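Local coordinates for protein putative oxidoreductase yhhX (Escherichia coli K-12, PDB 3F4L) that is a putative Gfo/Idh/MocA-family oxidoreductase that probably oxidises scyllo-inositol with NADP+, at residues Arg16-Tyr21 with Leu68-Thr73; Gln182-Phe187 with Val322-Glu327; Ser199-Ala204 with Ser226-Ile231. One frame throughout, in Å; residues are numbered along the deposited sequence.

Interaction 1 lies in the N-terminal Rossmann domain and comes first along the chain, joining helix 12-22 to strand 66-71 of the six-stranded parallel sheet. Interactions 2 and 3 both belong to the C-terminal alpha/beta domain. The first of these packs helix 171-187 against helix 319-331; the second joins two loops at strand ends of the mixed sheet, and both its segments fall within the sequence that interaction 2 brackets. The centres of interactions 1 and 2 lie about 22 Å apart, those of interactions 2 and 3 about 26 Å and those of interactions 1 and 3 about 31 Å; none touches another. The three therefore report separately on the nucleotide-binding fold, the helical layer and the subunit interface.

Interaction 1 of 3, residues Arg16-Tyr21 with Leu68-Thr73; sequences RYHLPY and LVVVCT
His18 and Val70 reach toward each other from opposite directions, and the methyl CG1 of Val70 settles over one face of the imidazole. CG1 lies 4.3 Å from the ring centroid and 28° off the ring normal, which meets the geometry of a CH-pi contact. It sits nearest the CE1 side of the ring, with Val70 CG1 3.9 Å from His18 CE1. The first torsion of Val70 (-173°) sets CG1 opposite the backbone N. Cys72 meets the same ring obliquely: its SG is 4.3 Å from the centroid and 31° off the normal, on the same side of the ring as Val70 CG1, toward the NE2-CD2 bond, at 4.0 Å from His18 NE2. The backbones stay well separated, the CA atoms of His18 and Val70 being 9.2 Å apart, so the imidazole spans the gap between helix and strand. In the Rossmann domain this is where the first helix, 12-22, packs on the parallel sheet: strand 66-71 lies beside strand 3-8, and backbone hydrogen bonds link Val70 to Ala6 and Ile8, with Cys72 just beyond the strand's C-terminal end. Hydrogen bonds of His18 ND1 with the Tyr302 hydroxyl and of NE2 with the carboxylate of Glu95, which opens the family's Glu-Lys-Pro motif just after strand 91-94, fix the rotation of the imidazole; the Tyr122 ring also meets it.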
ATOM      1  N   ARG A  16     -13.181   3.423  30.407  1.00 26.60           N
ATOM      2  CA  ARG A  16     -12.561   2.307  29.704  1.00 27.57           C
ATOM      3  C   ARG A  16     -11.072   2.457  29.441  1.00 26.59           C
ATOM      4  O   ARG A  16     -10.304   1.508  29.622  1.00 27.60           O
ATOM      5  CB  ARG A  16     -13.270   2.054  28.371  1.00 28.67           C
ATOM      6  CG  ARG A  16     -12.597   0.977  27.527  1.00 33.12           C
ATOM      7  CD  ARG A  16     -13.484   0.567  26.368  1.00 35.72           C
ATOM      8  NE  ARG A  16     -14.771   0.067  26.848  1.00 39.04           N
ATOM      9  CZ  ARG A  16     -15.836  -0.129  26.078  1.00 40.72           C
ATOM     10  NH1 ARG A  16     -15.778   0.131  24.776  1.00 40.61           N
ATOM     11  NH2 ARG A  16     -16.959  -0.584  26.611  1.00 42.81           N
ATOM     12  N   TYR A  17     -10.653   3.645  29.024  1.00 24.52           N
ATOM     13  CA  TYR A  17      -9.250   3.842  28.707  1.00 24.42           C
ATOM     14  C   TYR A  17      -8.388   4.572  29.724  1.00 23.05           C
ATOM     15  O   TYR A  17      -7.170   4.619  29.570  1.00 24.14           O
ATOM     16  CB  TYR A  17      -9.135   4.518  27.347  1.00 26.01           C
ATOM     17  CG  TYR A  17      -9.770   3.701  26.246  1.00 28.98           C
ATOM     18  CD1 TYR A  17      -9.192   2.506  25.818  1.00 30.91           C
ATOM     19  CD2 TYR A  17     -10.949   4.121  25.632  1.00 28.86           C
ATOM     20  CE1 TYR A  17      -9.772   1.752  24.800  1.00 32.47           C
ATOM     21  CE2 TYR A  17     -11.537   3.376  24.615  1.00 30.35           C
ATOM     22  CZ  TYR A  17     -10.942   2.194  24.204  1.00 32.32           C
ATOM     23  OH  TYR A  17     -11.513   1.455  23.194  1.00 37.11           O
ATOM     24  N   HIS A  18      -8.997   5.129  30.761  1.00 20.79           N
ATOM     25  CA  HIS A  18      -8.227   5.829  31.780  1.00 19.25           C
ATOM     26  C   HIS A  18      -8.291   5.189  33.162  1.00 18.34           C
ATOM     27  O   HIS A  18      -7.280   4.731  33.691  1.00 18.91           O
ATOM     28  CB  HIS A  18      -8.693   7.285  31.878  1.00 18.38           C
ATOM     29  CG  HIS A  18      -8.364   8.101  30.667  1.00 20.63           C
ATOM     30  ND1 HIS A  18      -7.139   8.707  30.488  1.00 15.14           N
ATOM     31  CD2 HIS A  18      -9.094   8.397  29.565  1.00 18.59           C
ATOM     32  CE1 HIS A  18      -7.130   9.347  29.331  1.00 18.75           C
ATOM     33  NE2 HIS A  18      -8.306   9.176  28.749  1.00 17.30           N
ATOM     34  N   LEU A  19      -9.484   5.151  33.745  1.00 16.41           N
ATOM     35  CA  LEU A  19      -9.652   4.617  35.090  1.00 16.08           C
ATOM     36  C   LEU A  19      -9.112   3.213  35.347  1.00 17.77           C
ATOM     37  O   LEU A  19      -8.480   2.974  36.379  1.00 15.49           O
ATOM     38  CB  LEU A  19     -11.129   4.729  35.502  1.00 17.43           C
ATOM     39  CG  LEU A  19     -11.516   5.952  36.364  1.00 21.88           C
ATOM     40  CD1 LEU A  19     -10.568   7.120  36.115  1.00 21.12           C
ATOM     41  CD2 LEU A  19     -12.949   6.358  36.093  1.00 18.67           C
ATOM     42  N   PRO A  20      -9.332   2.269  34.414  1.00 16.77           N
ATOM     43  CA  PRO A  20      -8.812   0.917  34.662  1.00 16.10           C
ATOM     44  C   PRO A  20      -7.310   0.924  34.944  1.00 16.03           C
ATOM     45  O   PRO A  20      -6.808   0.136  35.747  1.00 16.10           O
ATOM     46  CB  PRO A  20      -9.150   0.170  33.367  1.00 15.33           C
ATOM     47  CG  PRO A  20     -10.408   0.857  32.897  1.00 15.16           C
ATOM     48  CD  PRO A  20     -10.075   2.327  33.141  1.00 15.58           C
ATOM     49  N   TYR A  21      -6.604   1.830  34.282  1.00 14.26           N
ATOM     50  CA  TYR A  21      -5.156   1.948  34.416  1.00 14.42           C
ATOM     51  C   TYR A  21      -4.724   2.812  35.600  1.00 16.45           C
ATOM     52  O   TYR A  21      -3.758   2.491  36.301  1.00 15.81           O
ATOM     53  CB  TYR A  21      -4.581   2.521  33.115  1.00 15.43           C
ATOM     54  CG  TYR A  21      -4.774   1.604  31.934  1.00 13.68           C
ATOM     55  CD1 TYR A  21      -3.923   0.510  31.727  1.00 16.02           C
ATOM     56  CD2 TYR A  21      -5.835   1.788  31.054  1.00 13.41           C
ATOM     57  CE1 TYR A  21      -4.125  -0.365  30.682  1.00 10.30           C
ATOM     58  CE2 TYR A  21      -6.052   0.911  29.995  1.00 12.37           C
ATOM     59  CZ  TYR A  21      -5.194  -0.162  29.817  1.00 14.56           C
ATOM     60  OH  TYR A  21      -5.411  -1.020  28.775  1.00 14.82           O
ATOM     61  N   LEU A  68      -2.870  17.267  38.023  1.00 17.94           N
ATOM     62  CA  LEU A  68      -3.170  16.925  36.636  1.00 16.45           C
ATOM     63  C   LEU A  68      -4.668  16.856  36.381  1.00 14.97           C
ATOM     64  O   LEU A  68      -5.413  16.231  37.136  1.00 14.67           O
ATOM     65  CB  LEU A  68      -2.534  15.575  36.258  1.00 14.51           C
ATOM     66  CG  LEU A  68      -2.886  15.117  34.827  1.00 13.79           C
ATOM     67  CD1 LEU A  68      -2.101  15.940  33.798  1.00  9.96           C
ATOM     68  CD2 LEU A  68      -2.599  13.619  34.672  1.00 12.75           C
ATOM     69  N   VAL A  69      -5.103  17.517  35.318  1.00 14.93           N
ATOM     70  CA  VAL A  69      -6.505  17.514  34.925  1.00 16.39           C
ATOM     71  C   VAL A  69      -6.581  16.780  33.587  1.00 15.71           C
ATOM     72  O   VAL A  69      -5.827  17.083  32.671  1.00 14.41           O
ATOM     73  CB  VAL A  69      -7.043  18.955  34.772  1.00 15.85           C
ATOM     74  CG1 VAL A  69      -8.438  18.931  34.189  1.00 16.76           C
ATOM     75  CG2 VAL A  69      -7.048  19.646  36.148  1.00 15.91           C
ATOM     76  N   VAL A  70      -7.472  15.800  33.487  1.00 14.93           N
ATOM     77  CA  VAL A  70      -7.613  15.027  32.247  1.00 14.41           C
ATOM     78  C   VAL A  70      -8.936  15.385  31.567  1.00 16.23           C
ATOM     79  O   VAL A  70      -9.998  15.085  32.085  1.00 17.31           O
ATOM     80  CB  VAL A  70      -7.567  13.523  32.554  1.00 12.92           C
ATOM     81  CG1 VAL A  70      -7.539  12.704  31.259  1.00 12.42           C
ATOM     82  CG2 VAL A  70      -6.348  13.222  33.405  1.00 13.81           C
ATOM     83  N   VAL A  71      -8.858  16.030  30.407  1.00 16.59           N
ATOM     84  CA  VAL A  71     -10.045  16.457  29.674  1.00 18.00           C
ATOM     85  C   VAL A  71     -10.542  15.369  28.724  1.00 19.17           C
ATOM     86  O   VAL A  71      -9.879  15.045  27.737  1.00 16.33           O
ATOM     87  CB  VAL A  71      -9.743  17.726  28.878  1.00 18.80           C
ATOM     88  CG1 VAL A  71     -11.007  18.235  28.219  1.00 17.59           C
ATOM     89  CG2 VAL A  71      -9.143  18.781  29.805  1.00 17.98           C
ATOM     90  N   CYS A  72     -11.709  14.815  29.039  1.00 21.74           N
ATOM     91  CA  CYS A  72     -12.314  13.737  28.255  1.00 26.48           C
ATOM     92  C   CYS A  72     -13.730  14.065  27.819  1.00 28.03           C
ATOM     93  O   CYS A  72     -14.533  13.161  27.623  1.00 29.73           O
ATOM     94  CB  CYS A  72     -12.379  12.458  29.083  1.00 25.94           C
ATOM     95  SG  CYS A  72     -10.850  12.011  29.873  1.00 30.93           S
ATOM     96  N   THR A  73     -14.043  15.349  27.690  1.00 31.10           N
ATOM     97  CA  THR A  73     -15.378  15.770  27.274  1.00 31.64           C
ATOM     98  C   THR A  73     -15.491  15.720  25.756  1.00 33.24           C
ATOM     99  O   THR A  73     -14.688  15.076  25.076  1.00 33.84           O
ATOM    100  CB  THR A  73     -15.691  17.221  27.729  1.00 31.34           C
ATOM    101  OG1 THR A  73     -14.669  18.113  27.246  1.00 29.83           O
ATOM    102  CG2 THR A  73     -15.776  17.305  29.251  1.00 29.52           C
TER

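Interaction 2 of 3, residues Gln182-Phe187 with Val322-Glu327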
ATOM      1  N   GLN A 182       1.981   7.396  15.741  1.00 14.25           N
ATOM      2  CA  GLN A 182       2.981   6.340  15.919  1.00 14.00           C
ATOM      3  C   GLN A 182       4.132   6.541  14.931  1.00 15.08           C
ATOM      4  O   GLN A 182       5.300   6.424  15.295  1.00 13.87           O
ATOM      5  CB  GLN A 182       2.354   4.964  15.684  1.00 14.21           C
ATOM      6  CG  GLN A 182       1.309   4.571  16.709  1.00 11.18           C
ATOM      7  CD  GLN A 182       0.694   3.210  16.427  1.00 14.79           C
ATOM      8  OE1 GLN A 182       0.387   2.889  15.284  1.00 13.30           O
ATOM      9  NE2 GLN A 182       0.486   2.413  17.482  1.00 12.06           N
ATOM     10  N   ILE A 183       3.799   6.837  13.675  1.00 14.91           N
ATOM     11  CA  ILE A 183       4.833   7.035  12.659  1.00 15.27           C
ATOM     12  C   ILE A 183       5.667   8.264  13.005  1.00 16.30           C
ATOM     13  O   ILE A 183       6.898   8.250  12.917  1.00 14.53           O
ATOM     14  CB  ILE A 183       4.214   7.208  11.235  1.00 14.96           C
ATOM     15  CG1 ILE A 183       3.489   5.928  10.820  1.00 16.58           C
ATOM     16  CG2 ILE A 183       5.301   7.545  10.226  1.00 15.24           C
ATOM     17  CD1 ILE A 183       4.340   4.653  10.978  1.00 16.73           C
ATOM     18  N   ILE A 184       4.992   9.328  13.412  1.00 17.27           N
ATOM     19  CA  ILE A 184       5.685  10.556  13.774  1.00 17.66           C
ATOM     20  C   ILE A 184       6.623  10.339  14.972  1.00 16.67           C
ATOM     21  O   ILE A 184       7.732  10.871  14.996  1.00 15.93           O
ATOM     22  CB  ILE A 184       4.649  11.685  14.062  1.00 16.88           C
ATOM     23  CG1 ILE A 184       4.007  12.121  12.738  1.00 16.14           C
ATOM     24  CG2 ILE A 184       5.305  12.848  14.764  1.00 16.55           C
ATOM     25  CD1 ILE A 184       2.745  12.929  12.890  1.00 18.08           C
ATOM     26  N   SER A 185       6.198   9.545  15.955  1.00 15.56           N
ATOM     27  CA  SER A 185       7.047   9.296  17.117  1.00 16.88           C
ATOM     28  C   SER A 185       8.325   8.546  16.717  1.00 16.87           C
ATOM     29  O   SER A 185       9.327   8.622  17.415  1.00 17.02           O
ATOM     30  CB  SER A 185       6.296   8.479  18.174  1.00 14.85           C
ATOM     31  OG  SER A 185       6.252   7.103  17.808  1.00 16.31           O
ATOM     32  N   LEU A 186       8.292   7.824  15.600  1.00 16.29           N
ATOM     33  CA  LEU A 186       9.465   7.066  15.142  1.00 17.88           C
ATOM     34  C   LEU A 186      10.382   7.852  14.220  1.00 18.07           C
ATOM     35  O   LEU A 186      11.607   7.772  14.329  1.00 19.08           O
ATOM     36  CB  LEU A 186       9.047   5.816  14.350  1.00 16.35           C
ATOM     37  CG  LEU A 186       8.177   4.736  14.985  1.00 19.33           C
ATOM     38  CD1 LEU A 186       7.834   3.664  13.946  1.00 16.26           C
ATOM     39  CD2 LEU A 186       8.914   4.135  16.160  1.00 18.56           C
ATOM     40  N   PHE A 187       9.774   8.597  13.303  1.00 15.72           N
ATOM     41  CA  PHE A 187      10.528   9.321  12.295  1.00 17.60           C
ATOM     42  C   PHE A 187      10.463  10.838  12.311  1.00 17.63           C
ATOM     43  O   PHE A 187      11.252  11.485  11.648  1.00 12.98           O
ATOM     44  CB  PHE A 187      10.114   8.796  10.919  1.00 16.12           C
ATOM     45  CG  PHE A 187      10.190   7.288  10.799  1.00 15.51           C
ATOM     46  CD1 PHE A 187      11.395   6.623  10.972  1.00 15.72           C
ATOM     47  CD2 PHE A 187       9.053   6.542  10.519  1.00 17.19           C
ATOM     48  CE1 PHE A 187      11.472   5.240  10.868  1.00 14.63           C
ATOM     49  CE2 PHE A 187       9.116   5.154  10.411  1.00 17.47           C
ATOM     50  CZ  PHE A 187      10.326   4.500  10.586  1.00 16.78           C
ATOM     51  N   VAL A 322       3.017  16.825  18.036  1.00 18.03           N
ATOM     52  CA  VAL A 322       1.607  17.165  18.118  1.00 18.41           C
ATOM     53  C   VAL A 322       1.234  18.130  17.000  1.00 17.23           C
ATOM     54  O   VAL A 322       0.231  17.941  16.325  1.00 16.77           O
ATOM     55  CB  VAL A 322       1.268  17.798  19.488  1.00 19.49           C
ATOM     56  CG1 VAL A 322      -0.204  18.139  19.560  1.00 18.90           C
ATOM     57  CG2 VAL A 322       1.639  16.836  20.594  1.00 18.77           C
ATOM     58  N   LEU A 323       2.054  19.159  16.793  1.00 18.44           N
ATOM     59  CA  LEU A 323       1.777  20.145  15.754  1.00 18.45           C
ATOM     60  C   LEU A 323       1.857  19.533  14.350  1.00 19.57           C
ATOM     61  O   LEU A 323       1.084  19.895  13.460  1.00 18.63           O
ATOM     62  CB  LEU A 323       2.755  21.318  15.872  1.00 18.72           C
ATOM     63  CG  LEU A 323       2.620  22.159  17.152  1.00 16.32           C
ATOM     64  CD1 LEU A 323       3.688  23.246  17.189  1.00 15.37           C
ATOM     65  CD2 LEU A 323       1.239  22.771  17.203  1.00 17.38           C
ATOM     66  N   THR A 324       2.795  18.611  14.152  1.00 18.16           N
ATOM     67  CA  THR A 324       2.932  17.981  12.845  1.00 18.86           C
ATOM     68  C   THR A 324       1.680  17.141  12.553  1.00 17.51           C
ATOM     69  O   THR A 324       1.174  17.135  11.432  1.00 18.93           O
ATOM     70  CB  THR A 324       4.197  17.094  12.776  1.00 17.87           C
ATOM     71  OG1 THR A 324       5.370  17.915  12.887  1.00 16.95           O
ATOM     72  CG2 THR A 324       4.242  16.339  11.468  1.00 19.48           C
ATOM     73  N   ASN A 325       1.170  16.453  13.571  1.00 18.36           N
ATOM     74  CA  ASN A 325      -0.025  15.621  13.407  1.00 18.80           C
ATOM     75  C   ASN A 325      -1.232  16.472  12.993  1.00 17.96           C
ATOM     76  O   ASN A 325      -1.901  16.185  11.994  1.00 17.56           O
ATOM     77  CB  ASN A 325      -0.316  14.882  14.720  1.00 19.09           C
ATOM     78  CG  ASN A 325      -1.209  13.676  14.534  1.00 22.97           C
ATOM     79  OD1 ASN A 325      -0.932  12.600  15.075  1.00 27.39           O
ATOM     80  ND2 ASN A 325      -2.291  13.842  13.786  1.00 20.04           N
ATOM     81  N   LEU A 326      -1.511  17.519  13.762  1.00 18.05           N
ATOM     82  CA  LEU A 326      -2.630  18.409  13.467  1.00 19.14           C
ATOM     83  C   LEU A 326      -2.523  19.042  12.081  1.00 18.33           C
ATOM     84  O   LEU A 326      -3.519  19.161  11.365  1.00 15.75           O
ATOM     85  CB  LEU A 326      -2.715  19.515  14.520  1.00 21.28           C
ATOM     86  CG  LEU A 326      -3.396  19.185  15.855  1.00 22.37           C
ATOM     87  CD1 LEU A 326      -2.940  17.820  16.368  1.00 27.18           C
ATOM     88  CD2 LEU A 326      -3.056  20.292  16.863  1.00 23.13           C
ATOM     89  N   GLU A 327      -1.318  19.458  11.707  1.00 17.60           N
ATOM     90  CA  GLU A 327      -1.113  20.085  10.404  1.00 20.13           C
ATOM     91  C   GLU A 327      -1.382  19.097   9.267  1.00 19.09           C
ATOM     92  O   GLU A 327      -2.055  19.431   8.288  1.00 18.73           O
ATOM     93  CB  GLU A 327       0.314  20.623  10.296  1.00 21.70           C
ATOM     94  CG  GLU A 327       0.585  21.401   9.035  1.00 26.84           C
ATOM     95  CD  GLU A 327       2.010  21.909   8.966  1.00 30.38           C
ATOM     96  OE1 GLU A 327       2.493  22.484   9.963  1.00 31.82           O
ATOM     97  OE2 GLU A 327       2.649  21.742   7.906  1.00 36.05           O
TER
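The terminal methyl of Ile184, CD1, carries this contact, pressing onto the flank of helix 319-331. It lies 3.9 Å from Asn325 CA and 4.1 Å from Asn325 CB, touching the backbone and the root of that side chain. On the neighbouring residue the partner is a methyl group: Ile184 CD1 stands 4.0 Å from Thr324 CG2. The extended second torsion of Ile184 (164°) carries CD1 outward, far enough to bridge helices whose nearest CA atoms, those of Ile184 and Asn325, are 7.6 Å apart. In Thr324, OG1 lies beside the backbone N (chi1 -66°), which leaves CG2 opposite that N and facing Ile184. One shell further out, OG1 is held by hydrogen bonds with the Ser320 carbonyl and the Arg189 side chain, which fix the rotation of the threonine and hence the direction of its methyl. Neighbouring residues on other faces of the helices reach other parts of the fold: Ile183 touches Ala221 and Val223 of strand 219-225, whereas Leu323 and Leu326 reach helix 102-115. The arrangement is plain apolar helix-helix packing, joining helix 171-187, which lies on the mixed sheet of the C-terminal alpha/beta domain, to a helix near the chain's end that also touches the Rossmann domain.

Interaction 3 of 3, residues Ser199-Ala204 with Ser226-Ile231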
ATOM      1  N   SER A 199     -15.041   8.296   0.935  1.00 22.98           N
ATOM      2  CA  SER A 199     -16.247   7.908   1.661  1.00 24.41           C
ATOM      3  C   SER A 199     -16.892   6.843   0.774  1.00 22.16           C
ATOM      4  O   SER A 199     -17.527   7.164  -0.232  1.00 22.92           O
ATOM      5  CB  SER A 199     -17.176   9.115   1.817  1.00 25.21           C
ATOM      6  OG  SER A 199     -18.351   8.747   2.511  1.00 26.95           O
ATOM      7  N   LEU A 200     -16.714   5.579   1.144  1.00 21.27           N
ATOM      8  CA  LEU A 200     -17.212   4.457   0.350  1.00 21.32           C
ATOM      9  C   LEU A 200     -18.552   3.827   0.717  1.00 20.46           C
ATOM     10  O   LEU A 200     -19.349   3.514  -0.159  1.00 21.26           O
ATOM     11  CB  LEU A 200     -16.160   3.345   0.344  1.00 21.23           C
ATOM     12  CG  LEU A 200     -14.795   3.650  -0.273  1.00 20.40           C
ATOM     13  CD1 LEU A 200     -13.859   2.471  -0.014  1.00 21.19           C
ATOM     14  CD2 LEU A 200     -14.936   3.902  -1.761  1.00 20.65           C
ATOM     15  N   ARG A 201     -18.780   3.599   2.006  1.00 19.56           N
ATOM     16  CA  ARG A 201     -20.009   2.956   2.451  1.00 19.38           C
ATOM     17  C   ARG A 201     -21.278   3.771   2.241  1.00 20.65           C
ATOM     18  O   ARG A 201     -22.291   3.243   1.775  1.00 19.82           O
ATOM     19  CB  ARG A 201     -19.884   2.578   3.923  1.00 20.70           C
ATOM     20  CG  ARG A 201     -18.825   1.529   4.199  1.00 20.51           C
ATOM     21  CD  ARG A 201     -18.737   1.251   5.681  1.00 20.53           C
ATOM     22  NE  ARG A 201     -18.419   2.465   6.422  1.00 19.06           N
ATOM     23  CZ  ARG A 201     -18.410   2.551   7.749  1.00 17.93           C
ATOM     24  NH1 ARG A 201     -18.703   1.494   8.491  1.00 17.37           N
ATOM     25  NH2 ARG A 201     -18.096   3.701   8.334  1.00 18.39           N
ATOM     26  N   ASN A 202     -21.233   5.046   2.601  1.00 19.36           N
ATOM     27  CA  ASN A 202     -22.392   5.919   2.443  1.00 20.65           C
ATOM     28  C   ASN A 202     -21.909   7.287   2.009  1.00 20.24           C
ATOM     29  O   ASN A 202     -21.330   8.024   2.809  1.00 21.80           O
ATOM     30  CB  ASN A 202     -23.157   6.048   3.759  1.00 18.45           C
ATOM     31  CG  ASN A 202     -24.475   6.773   3.588  1.00 17.78           C
ATOM     32  OD1 ASN A 202     -24.593   7.664   2.746  1.00 19.84           O
ATOM     33  ND2 ASN A 202     -25.473   6.407   4.395  1.00 15.58           N
ATOM     34  N   LYS A 203     -22.151   7.628   0.749  1.00 23.01           N
ATOM     35  CA  LYS A 203     -21.702   8.909   0.208  1.00 24.15           C
ATOM     36  C   LYS A 203     -22.196  10.145   0.953  1.00 24.73           C
ATOM     37  O   LYS A 203     -21.709  11.249   0.718  1.00 25.00           O
ATOM     38  CB  LYS A 203     -22.069   9.014  -1.276  1.00 26.78           C
ATOM     39  CG  LYS A 203     -21.102   8.290  -2.205  1.00 29.17           C
ATOM     40  CD  LYS A 203     -19.695   8.844  -2.056  1.00 32.39           C
ATOM     41  CE  LYS A 203     -18.716   8.199  -3.026  1.00 36.52           C
ATOM     42  NZ  LYS A 203     -18.553   6.731  -2.816  1.00 36.53           N
ATOM     43  N   ALA A 204     -23.151   9.972   1.860  1.00 24.18           N
ATOM     44  CA  ALA A 204     -23.658  11.112   2.605  1.00 22.98           C
ATOM     45  C   ALA A 204     -22.780  11.401   3.822  1.00 22.92           C
ATOM     46  O   ALA A 204     -22.818  12.501   4.367  1.00 24.50           O
ATOM     47  CB  ALA A 204     -25.101  10.850   3.051  1.00 22.44           C
ATOM     48  N   SER A 226      -9.688   1.247   6.419  1.00 19.14           N
ATOM     49  CA  SER A 226     -10.860   1.089   5.580  1.00 19.18           C
ATOM     50  C   SER A 226     -11.837   0.280   6.403  1.00 17.33           C
ATOM     51  O   SER A 226     -11.420  -0.503   7.255  1.00 17.68           O
ATOM     52  CB  SER A 226     -10.504   0.324   4.303  1.00 17.31           C
ATOM     53  OG  SER A 226     -11.667  -0.010   3.568  1.00 22.41           O
ATOM     54  N   HIS A 227     -13.131   0.490   6.179  1.00 16.45           N
ATOM     55  CA  HIS A 227     -14.143  -0.280   6.897  1.00 18.52           C
ATOM     56  C   HIS A 227     -14.624  -1.402   5.985  1.00 18.40           C
ATOM     57  O   HIS A 227     -15.659  -2.017   6.242  1.00 18.50           O
ATOM     58  CB  HIS A 227     -15.335   0.605   7.290  1.00 21.25           C
ATOM     59  CG  HIS A 227     -15.029   1.583   8.384  1.00 24.41           C
ATOM     60  ND1 HIS A 227     -14.169   2.648   8.213  1.00 24.86           N
ATOM     61  CD2 HIS A 227     -15.460   1.649   9.665  1.00 24.46           C
ATOM     62  CE1 HIS A 227     -14.085   3.328   9.342  1.00 27.29           C
ATOM     63  NE2 HIS A 227     -14.859   2.743  10.240  1.00 26.63           N
ATOM     64  N   LEU A 228     -13.872  -1.668   4.915  1.00 16.72           N
ATOM     65  CA  LEU A 228     -14.258  -2.717   3.972  1.00 18.36           C
ATOM     66  C   LEU A 228     -13.113  -3.684   3.678  1.00 16.58           C
ATOM     67  O   LEU A 228     -12.678  -3.816   2.541  1.00 16.81           O
ATOM     68  CB  LEU A 228     -14.758  -2.075   2.674  1.00 18.41           C
ATOM     69  CG  LEU A 228     -16.027  -1.227   2.813  1.00 18.53           C
ATOM     70  CD1 LEU A 228     -16.294  -0.490   1.510  1.00 21.91           C
ATOM     71  CD2 LEU A 228     -17.210  -2.134   3.187  1.00 17.76           C
ATOM     72  N   VAL A 229     -12.643  -4.359   4.720  1.00 16.80           N
ATOM     73  CA  VAL A 229     -11.545  -5.309   4.599  1.00 16.94           C
ATOM     74  C   VAL A 229     -11.968  -6.622   5.255  1.00 17.64           C
ATOM     75  O   VAL A 229     -11.872  -6.786   6.466  1.00 18.23           O
ATOM     76  CB  VAL A 229     -10.262  -4.750   5.279  1.00 17.32           C
ATOM     77  CG1 VAL A 229      -9.142  -5.792   5.283  1.00 15.31           C
ATOM     78  CG2 VAL A 229      -9.813  -3.497   4.556  1.00 18.10           C
ATOM     79  N   LYS A 230     -12.448  -7.550   4.438  1.00 18.53           N
ATOM     80  CA  LYS A 230     -12.900  -8.842   4.937  1.00 18.24           C
ATOM     81  C   LYS A 230     -11.726  -9.702   5.383  1.00 19.35           C
ATOM     82  O   LYS A 230     -11.808 -10.399   6.387  1.00 21.32           O
ATOM     83  CB  LYS A 230     -13.717  -9.557   3.864  1.00 19.95           C
ATOM     84  CG  LYS A 230     -14.467 -10.777   4.379  1.00 21.68           C
ATOM     85  CD  LYS A 230     -15.459 -10.398   5.486  1.00 23.89           C
ATOM     86  CE  LYS A 230     -16.309 -11.601   5.891  1.00 25.75           C
ATOM     87  NZ  LYS A 230     -17.341 -11.280   6.913  1.00 24.78           N
ATOM     88  N   ILE A 231     -10.631  -9.665   4.634  1.00 18.80           N
ATOM     89  CA  ILE A 231      -9.443 -10.429   5.009  1.00 19.26           C
ATOM     90  C   ILE A 231      -8.366  -9.414   5.385  1.00 17.61           C
ATOM     91  O   ILE A 231      -7.841  -8.711   4.521  1.00 14.11           O
ATOM     92  CB  ILE A 231      -8.918 -11.294   3.850  1.00 19.38           C
ATOM     93  CG1 ILE A 231      -9.951 -12.363   3.475  1.00 20.96           C
ATOM     94  CG2 ILE A 231      -7.611 -11.959   4.273  1.00 22.62           C
ATOM     95  CD1 ILE A 231      -9.579 -13.149   2.226  1.00 22.39           C
TER
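Stacking dominates the pairing of Arg201 with His227. The guanidinium lies flat on the imidazole, group centres 4.0 Å apart and planes inclined by 27°, and the closest pair is Arg201 NH1 with His227 CD2 at 3.5 Å. His227 CG sits over the middle of the guanidinium, whereas Arg201 NH2 lies over the ring face displaced toward its rim. A bend at chi3 (-59°) turns the end of the arginine over the ring.

Apolar contacts lie alongside. Leu228 CD1 meets Leu200 CB at 4.0 Å, and Leu228 CD2 rests against the aliphatic Arg201 CG at 4.1 Å.

Polar bonds shape each loop. Asn202 OD1 accepts from Ala204 N (2.9 Å) in an Asx turn, and Ser226 OG accepts from Leu228 N (3.1 Å) in an ST turn. Asp208 ties the stack together, its carboxylate forming a salt bridge with Arg201 NE and its backbone O bonding to His227 ND1; Arg201 NH1 also bonds to Arg157 O. Lys203 makes a salt bridge to Asp218 of the second subunit, placing the loop at the dimer interface.

With Asp208 holding both stacked groups, the arginine's charge is probably offset by that carboxylate, and a nearby cation would be expected to disfavour protonation of His227.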